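Local coordinates for protein AimR transcriptional regulator (Bacillus phage phi3T, PDB 5ZVV) that activates transcription of the aimX locus as a homodimer to steer the phage lysis-lysogeny decision, until the arbitrium peptide converts it to an inactive monomer, at residues A[21-26]-A[50-55]; A[44-49]-A[79-84]; A[68-73]-A[96-101]; A[87-92]-A[221-226]; A[143-148]-A[178-183]. All blocks are in the same frame, centred on the assembly; numbering follows the deposited sequence.

How the interactions relate
Interaction 4 lies nearest the chain centre and interaction 2 is also buried; both use helix 77-88 and both satisfy polar backbone atoms at a helix end, through Gln81 in one and Arg225 with waters in the other. Interaction 3 is partly buried and mainly apolar, without a polar bond between its segments. Interactions 1 and 5 sit at the surface, the first an apolar patch, the second a glutamate and an alanine set against a loop. Helix 47-56 serves interactions 1 and 2. Leu50 of interaction 1 packs on Phe69 of interaction 3, and Lys54 probably hydrogen-bonds Asn224 of interaction 4, so the N-terminal helices are tied to the helical array. Interaction 5 touches none of the others.

Interaction 1 of 5, residues A[21-26]-A[50-55]; sequences AKLAGY and LKIVKN
The end of helix 14-24 rests against the flank of helix 47-56 through a small apolar patch with a close inner part and a looser outer one. On the inner side, Ile52 reaches across with its CD1 methyl, which comes 4.0 Å from Ala24 CB. Its CG1 branch lies anti to the carbonyl carbon (chi1 -59°), which carries the tip toward helix 14-24 although the start of the side chain does not point there. Ala24 suits its place because a lone methyl lets the backbones approach, and Ala24 CA and Ile52 CA are the nearest pair at 7.1 Å. Phe32 of helix 29-36 packs on both, and Ile6 and Leu20 also touch Ile52.

Outward, Leu23 slides past Ile52 in the opposite direction. Its CG stands anti to the backbone N, so that Leu23 CD2 lies 4.2 Å from Ile52 CD1 and, more loosely, 4.4 Å from Asn55 CB. On the solvent side Leu23 CD2 also lies loosely by Lys51 O, while the lysine chain leads its amine away.

Helix 14-24 stops here in a Schellman motif: Tyr26 N reaches back to Ala21 O at 2.7 Å, and Gly25 takes positive phi (97°), a conformation glycine adopts easily because it has no CB to meet the carbonyl O of Ala24. The turn leads into helix 29-36. Because the contact is made by van der Waals touch and burial of apolar surface, without a polar bond between the two segments, their placement probably depends on shape and on the shared cover of Phe32 rather than on directional bonds.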
# COMPACT_ATOMS: atom_id res chain seq x y z
N ALA A 21 13.11 35.05 -32.04
CA ALA A 21 11.83 35.37 -32.66
C ALA A 21 11.25 34.15 -33.36
O ALA A 21 10.05 33.87 -33.25
CB ALA A 21 11.99 36.53 -33.65
N LYS A 22 12.09 33.40 -34.08
CA LYS A 22 11.65 32.17 -34.74
C LYS A 22 11.21 31.13 -33.71
O LYS A 22 10.23 30.41 -33.93
CB LYS A 22 12.77 31.63 -35.61
CG LYS A 22 12.67 30.15 -35.96
CD LYS A 22 12.03 29.94 -37.32
CE LYS A 22 12.43 28.59 -37.91
NZ LYS A 22 12.17 27.47 -36.96
N LEU A 23 11.92 31.04 -32.59
CA LEU A 23 11.53 30.12 -31.53
C LEU A 23 10.17 30.49 -30.95
O LEU A 23 9.39 29.61 -30.58
CB LEU A 23 12.60 30.08 -30.44
CG LEU A 23 12.31 29.19 -29.22
CD1 LEU A 23 12.09 27.75 -29.65
CD2 LEU A 23 13.45 29.29 -28.21
N ALA A 24 9.88 31.79 -30.85
CA ALA A 24 8.58 32.24 -30.38
C ALA A 24 7.51 32.22 -31.46
O ALA A 24 6.34 32.48 -31.16
CB ALA A 24 8.69 33.64 -29.78
N GLY A 25 7.87 31.92 -32.70
CA GLY A 25 6.91 31.85 -33.78
C GLY A 25 6.78 33.09 -34.64
O GLY A 25 5.77 33.23 -35.33
N TYR A 26 7.78 33.97 -34.63
CA TYR A 26 7.70 35.24 -35.35
C TYR A 26 8.78 35.30 -36.42
O TYR A 26 9.92 34.90 -36.19
CB TYR A 26 7.85 36.42 -34.38
CG TYR A 26 6.69 36.57 -33.43
CD1 TYR A 26 6.62 35.82 -32.26
CD2 TYR A 26 5.66 37.46 -33.70
CE1 TYR A 26 5.55 35.96 -31.39
CE2 TYR A 26 4.59 37.61 -32.84
CZ TYR A 26 4.54 36.85 -31.68
OH TYR A 26 3.47 36.99 -30.82
N LEU A 50 8.17 31.39 -21.51
CA LEU A 50 9.05 30.56 -20.68
C LEU A 50 10.17 29.95 -21.50
O LEU A 50 11.30 29.84 -21.03
CB LEU A 50 8.24 29.48 -19.96
CG LEU A 50 7.23 29.96 -18.91
CD1 LEU A 50 6.49 28.79 -18.30
CD2 LEU A 50 7.93 30.77 -17.83
N LYS A 51 9.87 29.55 -22.74
CA LYS A 51 10.92 29.07 -23.63
C LYS A 51 11.97 30.15 -23.89
O LYS A 51 13.18 29.88 -23.87
CB LYS A 51 10.32 28.57 -24.95
CG LYS A 51 9.41 27.36 -24.83
CD LYS A 51 8.93 26.90 -26.20
CE LYS A 51 7.95 25.73 -26.10
NZ LYS A 51 6.61 26.14 -25.59
N ILE A 52 11.52 31.38 -24.14
CA ILE A 52 12.45 32.48 -24.41
C ILE A 52 13.32 32.75 -23.19
O ILE A 52 14.54 32.92 -23.30
CB ILE A 52 11.68 33.74 -24.85
CG1 ILE A 52 10.85 33.45 -26.10
CG2 ILE A 52 12.65 34.89 -25.09
CD1 ILE A 52 11.66 32.92 -27.27
N VAL A 53 12.70 32.81 -22.00
CA VAL A 53 13.44 33.11 -20.78
C VAL A 53 14.44 32.01 -20.47
O VAL A 53 15.58 32.29 -20.08
CB VAL A 53 12.46 33.34 -19.62
CG1 VAL A 53 13.21 33.52 -18.31
CG2 VAL A 53 11.58 34.54 -19.90
N LYS A 54 14.04 30.75 -20.64
CA LYS A 54 14.97 29.65 -20.38
C LYS A 54 16.12 29.66 -21.38
O LYS A 54 17.25 29.33 -21.03
CB LYS A 54 14.22 28.32 -20.42
CG LYS A 54 14.68 27.32 -19.36
CD LYS A 54 15.99 26.65 -19.74
CE LYS A 54 16.54 25.80 -18.60
NZ LYS A 54 17.08 26.63 -17.48
N ASN A 55 15.84 30.05 -22.63
CA ASN A 55 16.92 30.11 -23.62
C ASN A 55 17.87 31.26 -23.34
O ASN A 55 19.09 31.14 -23.55
CB ASN A 55 16.33 30.24 -25.03
CG ASN A 55 17.41 30.35 -26.09
OD1 ASN A 55 17.91 31.44 -26.38
ND2 ASN A 55 17.77 29.22 -26.69

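Interaction 2 of 5, residues A[44-49]-A[79-84]; sequences ENLGGL and ARQSVE
Gln81 lays its carboxamide over that of Asn45, the two chains crossing at about a right angle with their amide planes 44° apart. The site is an Asx turn leading into helix 47-56, closed by a capping bond in which Asn45 OD1 accepts from Gly47 N at 2.9 Å in a nearly straight line. Gln81, on helix 77-88, is extended beyond CG, so its amide has the length to serve this turn with both ends. Its NE2 donates to Asn45 OD1 at 2.8 Å, from well above the carbonyl plane, so OD1 is gripped by two N-H groups. Its OE1 accepts from Leu46 N at 2.9 Å. The pair of bonds fixes which way round the buried amide sits and satisfies a backbone N-H at the approach to helix 47-56.

Leu46 runs alongside Gln81 in the opposite direction and drives its CD1 methyl onto the backbone of helix 77-88, 3.6 Å from Ser82 N. Phe69 of helix 61-69 packs on both Leu46 and Ser82. The small Ser82 allows this closeness, and its hydroxyl is turned back on its own helix: OG sits in the crowded position between N and C and donates to Ala79 O at 2.5 Å, in the carbonyl plane on a lone pair.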
# COMPACT_ATOMS: atom_id res chain seq x y z
N GLU A 44 -1.48 35.92 -22.17
CA GLU A 44 -2.48 34.87 -22.30
C GLU A 44 -1.91 33.49 -22.00
O GLU A 44 -2.59 32.67 -21.38
CB GLU A 44 -3.08 34.91 -23.71
CG GLU A 44 -4.26 33.97 -23.93
CD GLU A 44 -5.02 34.28 -25.20
OE1 GLU A 44 -4.96 35.44 -25.66
OE2 GLU A 44 -5.67 33.37 -25.75
N ASN A 45 -0.67 33.23 -22.41
CA ASN A 45 -0.04 31.94 -22.20
C ASN A 45 1.44 32.16 -21.93
O ASN A 45 2.07 33.00 -22.56
CB ASN A 45 -0.23 31.03 -23.43
CG ASN A 45 0.17 29.58 -23.17
OD1 ASN A 45 0.96 29.29 -22.27
ND2 ASN A 45 -0.39 28.67 -23.95
N LEU A 46 1.98 31.38 -20.99
CA LEU A 46 3.37 31.53 -20.58
C LEU A 46 4.34 30.68 -21.40
O LEU A 46 5.54 30.99 -21.41
CB LEU A 46 3.54 31.17 -19.11
CG LEU A 46 2.91 32.07 -18.05
CD1 LEU A 46 3.18 31.52 -16.67
CD2 LEU A 46 3.44 33.49 -18.18
N GLY A 47 3.86 29.64 -22.07
CA GLY A 47 4.72 28.66 -22.72
C GLY A 47 5.85 29.22 -23.57
O GLY A 47 7.03 28.94 -23.30
N GLY A 48 5.50 30.00 -24.59
CA GLY A 48 6.52 30.59 -25.43
C GLY A 48 7.45 31.51 -24.67
O GLY A 48 8.67 31.44 -24.83
N LEU A 49 6.89 32.37 -23.82
CA LEU A 49 7.72 33.26 -23.01
C LEU A 49 8.66 32.47 -22.12
O LEU A 49 9.84 32.83 -21.99
CB LEU A 49 6.85 34.18 -22.16
CG LEU A 49 7.66 35.11 -21.26
CD1 LEU A 49 8.44 36.13 -22.08
CD2 LEU A 49 6.77 35.80 -20.26
N ALA A 79 -1.60 32.73 -14.51
CA ALA A 79 -1.22 32.53 -13.11
C ALA A 79 -1.22 31.05 -12.74
O ALA A 79 -0.35 30.60 -11.99
CB ALA A 79 -2.15 33.32 -12.20
N ARG A 80 -2.19 30.29 -13.25
CA ARG A 80 -2.24 28.86 -12.99
C ARG A 80 -1.03 28.15 -13.61
O ARG A 80 -0.35 27.35 -12.95
CB ARG A 80 -3.55 28.28 -13.53
CG ARG A 80 -4.76 29.13 -13.18
CD ARG A 80 -6.07 28.51 -13.64
NE ARG A 80 -7.16 29.48 -13.54
CZ ARG A 80 -7.78 30.03 -14.58
NH1 ARG A 80 -7.44 29.68 -15.81
NH2 ARG A 80 -8.74 30.91 -14.39
N GLN A 81 -0.76 28.44 -14.88
CA GLN A 81 0.47 27.96 -15.50
C GLN A 81 1.68 28.33 -14.64
O GLN A 81 2.59 27.51 -14.46
CB GLN A 81 0.62 28.54 -16.91
CG GLN A 81 -0.44 28.08 -17.88
CD GLN A 81 -0.28 28.71 -19.26
OE1 GLN A 81 0.01 29.90 -19.38
NE2 GLN A 81 -0.48 27.91 -20.30
N SER A 82 1.69 29.54 -14.10
CA SER A 82 2.83 29.99 -13.30
C SER A 82 2.97 29.16 -12.03
O SER A 82 4.09 28.85 -11.61
CB SER A 82 2.69 31.47 -12.95
OG SER A 82 1.92 31.66 -11.79
N VAL A 83 1.86 28.76 -11.41
CA VAL A 83 1.98 27.96 -10.19
C VAL A 83 2.52 26.57 -10.53
O VAL A 83 3.32 26.01 -9.78
CB VAL A 83 0.65 27.89 -9.41
CG1 VAL A 83 -0.28 26.80 -9.94
CG2 VAL A 83 0.93 27.68 -7.93
N GLU A 84 2.12 26.02 -11.69
CA GLU A 84 2.65 24.71 -12.06
C GLU A 84 4.14 24.78 -12.39
O GLU A 84 4.92 23.93 -11.95
CB GLU A 84 1.86 24.12 -13.24
CG GLU A 84 2.57 22.96 -13.95
CD GLU A 84 2.89 21.77 -13.03
OE1 GLU A 84 2.36 21.70 -11.90
OE2 GLU A 84 3.67 20.90 -13.46

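Interaction 3 of 5, residues A[68-73]-A[96-101]; sequences YFLELD and DKIIIN
Apolar contacts carry most of this joint between the end of helix 61-69 and the flank of helix 92-103. Ile98 points its CD1 methyl at the root of Phe69, meeting Phe69 CB at 3.8 Å, while the ring itself lies obliquely to that methyl and leads off toward Leu46 and Leu50. Beside it Leu70 sends CD2 across, 4.2 Å from Ile98 CG1. Branched chains suit these places because a terminal methyl can reach across between the two backbones.

Polar residues supply the remaining touches, all on Leu70 CD2. This methyl lies 4.0 Å from Lys97 CB; the extended lysine chain then carries its amine outward. On the next helical turn Asn101 crosses Leu70 at about a right angle, its ND2 coming 4.0 Å from Leu70 CD2.

Backbone hydrogen bonds shape segment 68-73: a type I turn from Phe69 to Leu72 is closed by Leu72 N to Phe69 O at 3.1 Å. Helix 77-88 connects the two partners and packs Ser82 on both Phe69 and Ile98. Such contacts between a helix and the next but one recur in the antiparallel helical arrays of the TPR clan, in which this family is placed.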
# COMPACT_ATOMS: atom_id res chain seq x y z
N TYR A 68 8.38 38.20 -12.29
CA TYR A 68 7.40 38.30 -13.37
C TYR A 68 6.09 37.63 -12.99
O TYR A 68 5.01 38.18 -13.23
CB TYR A 68 7.98 37.67 -14.63
CG TYR A 68 7.13 37.83 -15.87
CD1 TYR A 68 7.26 38.94 -16.69
CD2 TYR A 68 6.19 36.87 -16.22
CE1 TYR A 68 6.49 39.09 -17.82
CE2 TYR A 68 5.41 37.01 -17.34
CZ TYR A 68 5.56 38.12 -18.14
OH TYR A 68 4.80 38.27 -19.27
N PHE A 69 6.15 36.44 -12.39
CA PHE A 69 4.94 35.68 -12.09
C PHE A 69 4.04 36.42 -11.12
O PHE A 69 2.81 36.34 -11.22
CB PHE A 69 5.31 34.30 -11.52
CG PHE A 69 5.78 33.32 -12.55
CD1 PHE A 69 5.65 33.59 -13.91
CD2 PHE A 69 6.33 32.11 -12.17
CE1 PHE A 69 6.08 32.67 -14.85
CE2 PHE A 69 6.76 31.19 -13.11
CZ PHE A 69 6.63 31.47 -14.45
N LEU A 70 4.62 37.14 -10.17
CA LEU A 70 3.83 37.86 -9.18
C LEU A 70 3.07 39.04 -9.77
O LEU A 70 2.23 39.62 -9.07
CB LEU A 70 4.72 38.33 -8.03
CG LEU A 70 5.36 37.22 -7.20
CD1 LEU A 70 6.23 37.80 -6.09
CD2 LEU A 70 4.30 36.29 -6.62
N GLU A 71 3.34 39.40 -11.02
CA GLU A 71 2.61 40.47 -11.69
C GLU A 71 1.48 39.96 -12.57
O GLU A 71 0.70 40.78 -13.07
CB GLU A 71 3.57 41.31 -12.54
CG GLU A 71 4.64 42.04 -11.73
CD GLU A 71 4.05 42.96 -10.67
OE1 GLU A 71 3.00 43.57 -10.93
OE2 GLU A 71 4.65 43.07 -9.58
N LEU A 72 1.36 38.65 -12.77
CA LEU A 72 0.28 38.10 -13.58
C LEU A 72 -1.07 38.32 -12.90
O LEU A 72 -1.17 38.49 -11.68
CB LEU A 72 0.50 36.60 -13.82
CG LEU A 72 1.74 36.19 -14.62
CD1 LEU A 72 1.93 34.69 -14.55
CD2 LEU A 72 1.63 36.66 -16.06
N ASP A 73 -2.11 38.32 -13.71
CA ASP A 73 -3.47 38.44 -13.20
C ASP A 73 -3.86 37.14 -12.50
O ASP A 73 -3.96 36.10 -13.15
CB ASP A 73 -4.45 38.74 -14.34
CG ASP A 73 -5.83 39.16 -13.85
OD1 ASP A 73 -6.25 38.72 -12.76
OD2 ASP A 73 -6.50 39.94 -14.56
N ASP A 96 4.45 29.25 -3.02
CA ASP A 96 3.48 29.53 -1.96
C ASP A 96 2.89 30.93 -2.11
O ASP A 96 1.69 31.13 -1.86
CB ASP A 96 4.14 29.36 -0.59
CG ASP A 96 4.51 27.92 -0.31
OD1 ASP A 96 3.89 27.01 -0.90
OD2 ASP A 96 5.43 27.69 0.51
N LYS A 97 3.70 31.90 -2.53
CA LYS A 97 3.14 33.23 -2.82
C LYS A 97 2.07 33.15 -3.91
O LYS A 97 0.98 33.72 -3.77
CB LYS A 97 4.26 34.19 -3.22
CG LYS A 97 5.23 34.50 -2.08
CD LYS A 97 6.37 35.39 -2.55
CE LYS A 97 7.39 35.59 -1.44
NZ LYS A 97 8.57 36.38 -1.90
N ILE A 98 2.37 32.44 -5.00
CA ILE A 98 1.41 32.31 -6.09
C ILE A 98 0.16 31.56 -5.61
O ILE A 98 -0.96 31.88 -6.03
CB ILE A 98 2.06 31.61 -7.30
CG1 ILE A 98 3.24 32.43 -7.82
CG2 ILE A 98 1.04 31.40 -8.41
CD1 ILE A 98 3.94 31.80 -9.01
N ILE A 99 0.33 30.56 -4.75
CA ILE A 99 -0.82 29.84 -4.22
C ILE A 99 -1.72 30.78 -3.43
O ILE A 99 -2.95 30.72 -3.53
CB ILE A 99 -0.36 28.65 -3.36
CG1 ILE A 99 0.22 27.54 -4.24
CG2 ILE A 99 -1.53 28.09 -2.54
CD1 ILE A 99 0.68 26.34 -3.47
N ILE A 100 -1.12 31.68 -2.65
CA ILE A 100 -1.92 32.68 -1.93
C ILE A 100 -2.67 33.57 -2.91
O ILE A 100 -3.87 33.83 -2.74
CB ILE A 100 -1.02 33.50 -0.99
CG1 ILE A 100 -0.53 32.63 0.18
CG2 ILE A 100 -1.76 34.73 -0.48
CD1 ILE A 100 0.54 33.28 1.02
N ASN A 101 -1.99 34.05 -3.96
CA ASN A 101 -2.66 34.90 -4.93
C ASN A 101 -3.81 34.17 -5.62
O ASN A 101 -4.87 34.76 -5.88
CB ASN A 101 -1.66 35.41 -5.97
CG ASN A 101 -0.69 36.42 -5.39
OD1 ASN A 101 -0.91 36.97 -4.32
ND2 ASN A 101 0.39 36.68 -6.12

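Interaction 4 of 5, residues A[87-92]-A[221-226]; sequences DINQWD and SNVNRI
Arg225 and Gln90 cross at about a right angle, the amide passing over one face of the guanidinium with the planes 59° apart. They meet where helix 77-88 ends in a Schellman motif, with Gln90 at positive phi, and faces the first turn of helix 224-237. Arg225 is bent at chi2 (-89°) and chi3, which swings its edge onto Ile88 O: NE donates at 2.9 Å and NH1 weakly at 3.1 Å, both bonds bent (132° for NE), so two N-H groups share one carbonyl O. A cation suits a helix C-terminus, whose carbonyls probably add to the attraction. Gln90 NE2 and Arg225 NH2, both donors, approach to 3.0 Å without bonding.

Beside these polar groups Ile88 spreads two branches: CG2 meets Val223 CG2 obliquely at 4.0 Å, and CD1 crosses Ile226, reaching its CG1 at 3.9 Å. Ile88 is thus buried between its own helix's two neighbours, 224-237 and 184-203.

Asn89 angles across Val223, its OD1 3.3 Å from Val223 CG1, while its ND2 is held by Tyr85 O. OD1 receives two waters that serve the N-H groups of Asn224 and Arg225; one lies 2.7 Å from Asn89 OD1 and 2.9 Å from Arg225 N.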
# COMPACT_ATOMS: atom_id res chain seq x y z
N ASP A 87 6.09 25.21 -9.14
CA ASP A 87 6.17 24.04 -8.27
C ASP A 87 7.01 22.93 -8.88
O ASP A 87 7.72 22.22 -8.15
CB ASP A 87 4.77 23.53 -7.95
CG ASP A 87 4.80 22.38 -6.96
OD1 ASP A 87 5.01 22.64 -5.76
OD2 ASP A 87 4.63 21.22 -7.39
N ILE A 88 6.96 22.76 -10.20
CA ILE A 88 7.77 21.70 -10.80
C ILE A 88 9.25 22.03 -10.71
O ILE A 88 10.09 21.12 -10.65
CB ILE A 88 7.33 21.44 -12.26
CG1 ILE A 88 7.82 20.06 -12.71
CG2 ILE A 88 7.86 22.52 -13.20
CD1 ILE A 88 7.37 19.67 -14.11
N ASN A 89 9.60 23.32 -10.67
CA ASN A 89 10.98 23.73 -10.45
C ASN A 89 11.37 23.72 -8.98
O ASN A 89 12.55 23.95 -8.67
CB ASN A 89 11.21 25.14 -11.02
CG ASN A 89 11.41 25.14 -12.52
OD1 ASN A 89 12.48 24.80 -13.02
ND2 ASN A 89 10.38 25.55 -13.25
N GLN A 90 10.42 23.46 -8.08
CA GLN A 90 10.65 23.48 -6.63
C GLN A 90 11.07 24.87 -6.14
O GLN A 90 11.91 25.01 -5.25
CB GLN A 90 11.67 22.42 -6.21
CG GLN A 90 11.17 20.99 -6.37
CD GLN A 90 12.24 19.95 -6.05
OE1 GLN A 90 13.38 20.29 -5.74
NE2 GLN A 90 11.87 18.68 -6.15
N TRP A 91 10.46 25.90 -6.73
CA TRP A 91 10.63 27.27 -6.25
C TRP A 91 9.58 27.52 -5.17
O TRP A 91 8.59 28.23 -5.35
CB TRP A 91 10.50 28.26 -7.41
CG TRP A 91 11.50 28.04 -8.50
CD1 TRP A 91 12.67 27.34 -8.43
CD2 TRP A 91 11.42 28.54 -9.85
NE1 TRP A 91 13.33 27.38 -9.63
CE2 TRP A 91 12.58 28.11 -10.52
CE3 TRP A 91 10.49 29.31 -10.54
CZ2 TRP A 91 12.83 28.41 -11.86
CZ3 TRP A 91 10.73 29.62 -11.87
CH2 TRP A 91 11.89 29.17 -12.52
N ASP A 92 9.84 26.93 -4.00
CA ASP A 92 8.81 26.79 -2.97
C ASP A 92 8.29 28.14 -2.48
O ASP A 92 7.09 28.30 -2.26
CB ASP A 92 9.35 25.98 -1.79
CG ASP A 92 9.63 24.53 -2.15
OD1 ASP A 92 8.98 24.02 -3.09
OD2 ASP A 92 10.49 23.91 -1.50
N SER A 221 10.74 17.75 -21.59
CA SER A 221 10.92 18.79 -20.58
C SER A 221 12.29 19.43 -20.69
O SER A 221 13.29 18.75 -20.97
CB SER A 221 10.73 18.23 -19.17
OG SER A 221 10.89 19.25 -18.19
N ASN A 222 12.33 20.74 -20.48
CA ASN A 222 13.57 21.48 -20.27
C ASN A 222 13.66 22.04 -18.85
O ASN A 222 14.49 22.92 -18.59
CB ASN A 222 13.70 22.61 -21.30
CG ASN A 222 13.97 22.09 -22.69
OD1 ASN A 222 14.82 21.22 -22.89
ND2 ASN A 222 13.25 22.61 -23.68
N VAL A 223 12.82 21.56 -17.94
CA VAL A 223 12.93 21.95 -16.54
C VAL A 223 14.17 21.31 -15.94
O VAL A 223 14.41 20.11 -16.12
CB VAL A 223 11.66 21.54 -15.77
CG1 VAL A 223 11.84 21.76 -14.27
CG2 VAL A 223 10.46 22.33 -16.28
N ASN A 224 14.97 22.11 -15.24
CA ASN A 224 16.25 21.63 -14.73
C ASN A 224 16.07 20.48 -13.75
O ASN A 224 16.83 19.50 -13.78
CB ASN A 224 17.03 22.78 -14.08
CG ASN A 224 17.60 23.75 -15.09
OD1 ASN A 224 17.50 24.96 -14.94
ND2 ASN A 224 18.21 23.21 -16.15
N ARG A 225 15.08 20.58 -12.86
CA ARG A 225 14.86 19.52 -11.88
C ARG A 225 14.52 18.19 -12.56
O ARG A 225 15.10 17.14 -12.24
CB ARG A 225 13.74 19.93 -10.91
CG ARG A 225 13.46 18.93 -9.78
CD ARG A 225 12.41 17.89 -10.19
NE ARG A 225 11.06 18.43 -10.13
CZ ARG A 225 10.16 18.07 -9.23
NH1 ARG A 225 8.95 18.62 -9.24
NH2 ARG A 225 10.46 17.15 -8.32
N ILE A 226 13.59 18.23 -13.52
CA ILE A 226 13.17 17.02 -14.22
C ILE A 226 14.36 16.36 -14.90
O ILE A 226 14.60 15.16 -14.72
CB ILE A 226 12.05 17.34 -15.23
CG1 ILE A 226 10.78 17.79 -14.51
CG2 ILE A 226 11.78 16.14 -16.14
CD1 ILE A 226 10.15 16.71 -13.65
O HOH W 1 6.53 18.95 -7.05
O HOH W 2 13.95 25.10 -15.19
O HOH W 3 14.51 23.30 -12.01

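Interaction 5 of 5, residues A[143-148]-A[178-183]; sequences KSAEML and DDLPEG
Glu146 leaves the first turn of helix 145-161 with its CB not yet aimed at the loop opposite. CG lies anti to the carbonyl carbon (chi1 -69°) and passes 4.3 Å from Leu180 CD2, a methyl that sits still closer to the glutamate backbone, 3.7 Å from Glu146 CA. At CG the chain bends (chi2 83°), and this turn carries the carboxylate over toward the proline. The tip crosses Pro181 at about a right angle, and OE2 ends 3.4 Å from Pro181 CG and 3.5 Å from Pro181 CD, against methylenes of the ring. Trp113 and Ile185, from helices 108-124 and 184-203, also touch the glutamate.

The loop concerned joins helix 165-173 to helix 184-203 within the all-helical array of this TPR-clan regulator, and here it lies across the N-terminus of helix 145-161. Ser144 is the N-cap of that helix: its OG accepts at 3.3 Å from the N of Met147, a selenomethionine in this crystal, and also bonds to Glu112 of helix 108-124. A carboxylate in the first turn would interact favourably with the helix dipole, which suits glutamate to this position.

Next to the glutamate, Ala145 points toward the loop, and its short methyl lets the chain of Asp179 come near, with Ala145 CB 3.4 Å from Asp179 O. Leu180 is buried and touches Phe189 of helix 184-203, and its carbonyl oxygen is bonded by Lys186.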
# COMPACT_ATOMS: atom_id res chain seq x y z
N LYS A 143 -13.55 21.02 -10.60
CA LYS A 143 -14.24 21.01 -11.88
C LYS A 143 -13.32 20.88 -13.07
O LYS A 143 -13.61 20.11 -13.99
CB LYS A 143 -15.07 22.30 -12.04
CG LYS A 143 -15.92 22.67 -10.85
CD LYS A 143 -17.14 21.79 -10.72
CE LYS A 143 -18.15 22.39 -9.75
NZ LYS A 143 -19.40 21.59 -9.66
N SER A 144 -12.21 21.62 -13.09
CA SER A 144 -11.32 21.60 -14.24
C SER A 144 -10.65 20.24 -14.39
O SER A 144 -10.32 19.58 -13.40
CB SER A 144 -10.25 22.69 -14.10
OG SER A 144 -9.30 22.33 -13.12
N ALA A 145 -10.45 19.83 -15.64
CA ALA A 145 -9.76 18.57 -15.91
C ALA A 145 -8.37 18.57 -15.28
O ALA A 145 -8.00 17.63 -14.56
CB ALA A 145 -9.69 18.33 -17.41
N GLU A 146 -7.60 19.63 -15.54
CA GLU A 146 -6.23 19.72 -15.03
C GLU A 146 -6.15 19.39 -13.55
O GLU A 146 -5.41 18.49 -13.14
CB GLU A 146 -5.67 21.12 -15.30
CG GLU A 146 -5.43 21.45 -16.76
CD GLU A 146 -6.68 21.92 -17.48
OE1 GLU A 146 -7.70 22.16 -16.80
OE2 GLU A 146 -6.64 22.05 -18.72
N MSE A 147 -6.94 20.08 -12.74
CA MSE A 147 -6.88 19.84 -11.30
C MSE A 147 -7.45 18.47 -10.95
O MSE A 147 -6.91 17.80 -10.07
CB MSE A 147 -7.60 20.95 -10.54
CG MSE A 147 -6.77 22.24 -10.45
SE MSE A 147 -4.90 21.94 -9.91
CE MSE A 147 -4.04 21.84 -11.67
N LEU A 148 -8.49 18.05 -11.67
CA LEU A 148 -8.96 16.67 -11.51
C LEU A 148 -7.81 15.70 -11.73
O LEU A 148 -7.70 14.68 -11.03
CB LEU A 148 -10.10 16.37 -12.49
CG LEU A 148 -11.50 16.87 -12.13
CD1 LEU A 148 -12.46 16.65 -13.30
CD2 LEU A 148 -12.01 16.18 -10.87
N ASP A 178 -5.89 11.67 -21.81
CA ASP A 178 -6.81 12.11 -22.85
C ASP A 178 -7.81 13.13 -22.32
O ASP A 178 -8.33 13.94 -23.09
CB ASP A 178 -7.54 10.91 -23.45
CG ASP A 178 -6.66 10.10 -24.39
OD1 ASP A 178 -5.51 10.53 -24.64
OD2 ASP A 178 -7.11 9.04 -24.87
N ASP A 179 -8.10 13.10 -21.01
CA ASP A 179 -8.97 14.10 -20.42
C ASP A 179 -8.33 15.49 -20.38
O ASP A 179 -9.04 16.46 -20.12
CB ASP A 179 -9.36 13.69 -19.00
CG ASP A 179 -10.13 12.39 -18.96
OD1 ASP A 179 -10.40 11.82 -20.04
OD2 ASP A 179 -10.47 11.93 -17.85
N LEU A 180 -7.02 15.59 -20.63
CA LEU A 180 -6.30 16.85 -20.59
C LEU A 180 -6.15 17.43 -21.98
O LEU A 180 -5.73 16.70 -22.90
CB LEU A 180 -4.91 16.66 -19.97
CG LEU A 180 -4.83 16.22 -18.51
CD1 LEU A 180 -3.38 15.99 -18.13
CD2 LEU A 180 -5.47 17.26 -17.62
N PRO A 181 -6.47 18.70 -22.19
CA PRO A 181 -6.17 19.32 -23.48
C PRO A 181 -4.67 19.49 -23.66
O PRO A 181 -3.90 19.56 -22.70
CB PRO A 181 -6.88 20.68 -23.40
CG PRO A 181 -6.96 20.96 -21.93
CD PRO A 181 -7.13 19.63 -21.26
N GLU A 182 -4.26 19.54 -24.93
CA GLU A 182 -2.85 19.71 -25.25
C GLU A 182 -2.37 21.09 -24.82
O GLU A 182 -3.11 22.08 -24.86
CB GLU A 182 -2.63 19.54 -26.76
CG GLU A 182 -3.18 18.24 -27.32
CD GLU A 182 -2.44 17.02 -26.80
OE1 GLU A 182 -1.19 17.03 -26.80
OE2 GLU A 182 -3.11 16.06 -26.39
N GLY A 183 -1.12 21.16 -24.40
CA GLY A 183 -0.51 22.44 -24.09
C GLY A 183 0.53 22.32 -22.99
O GLY A 183 0.99 21.23 -22.65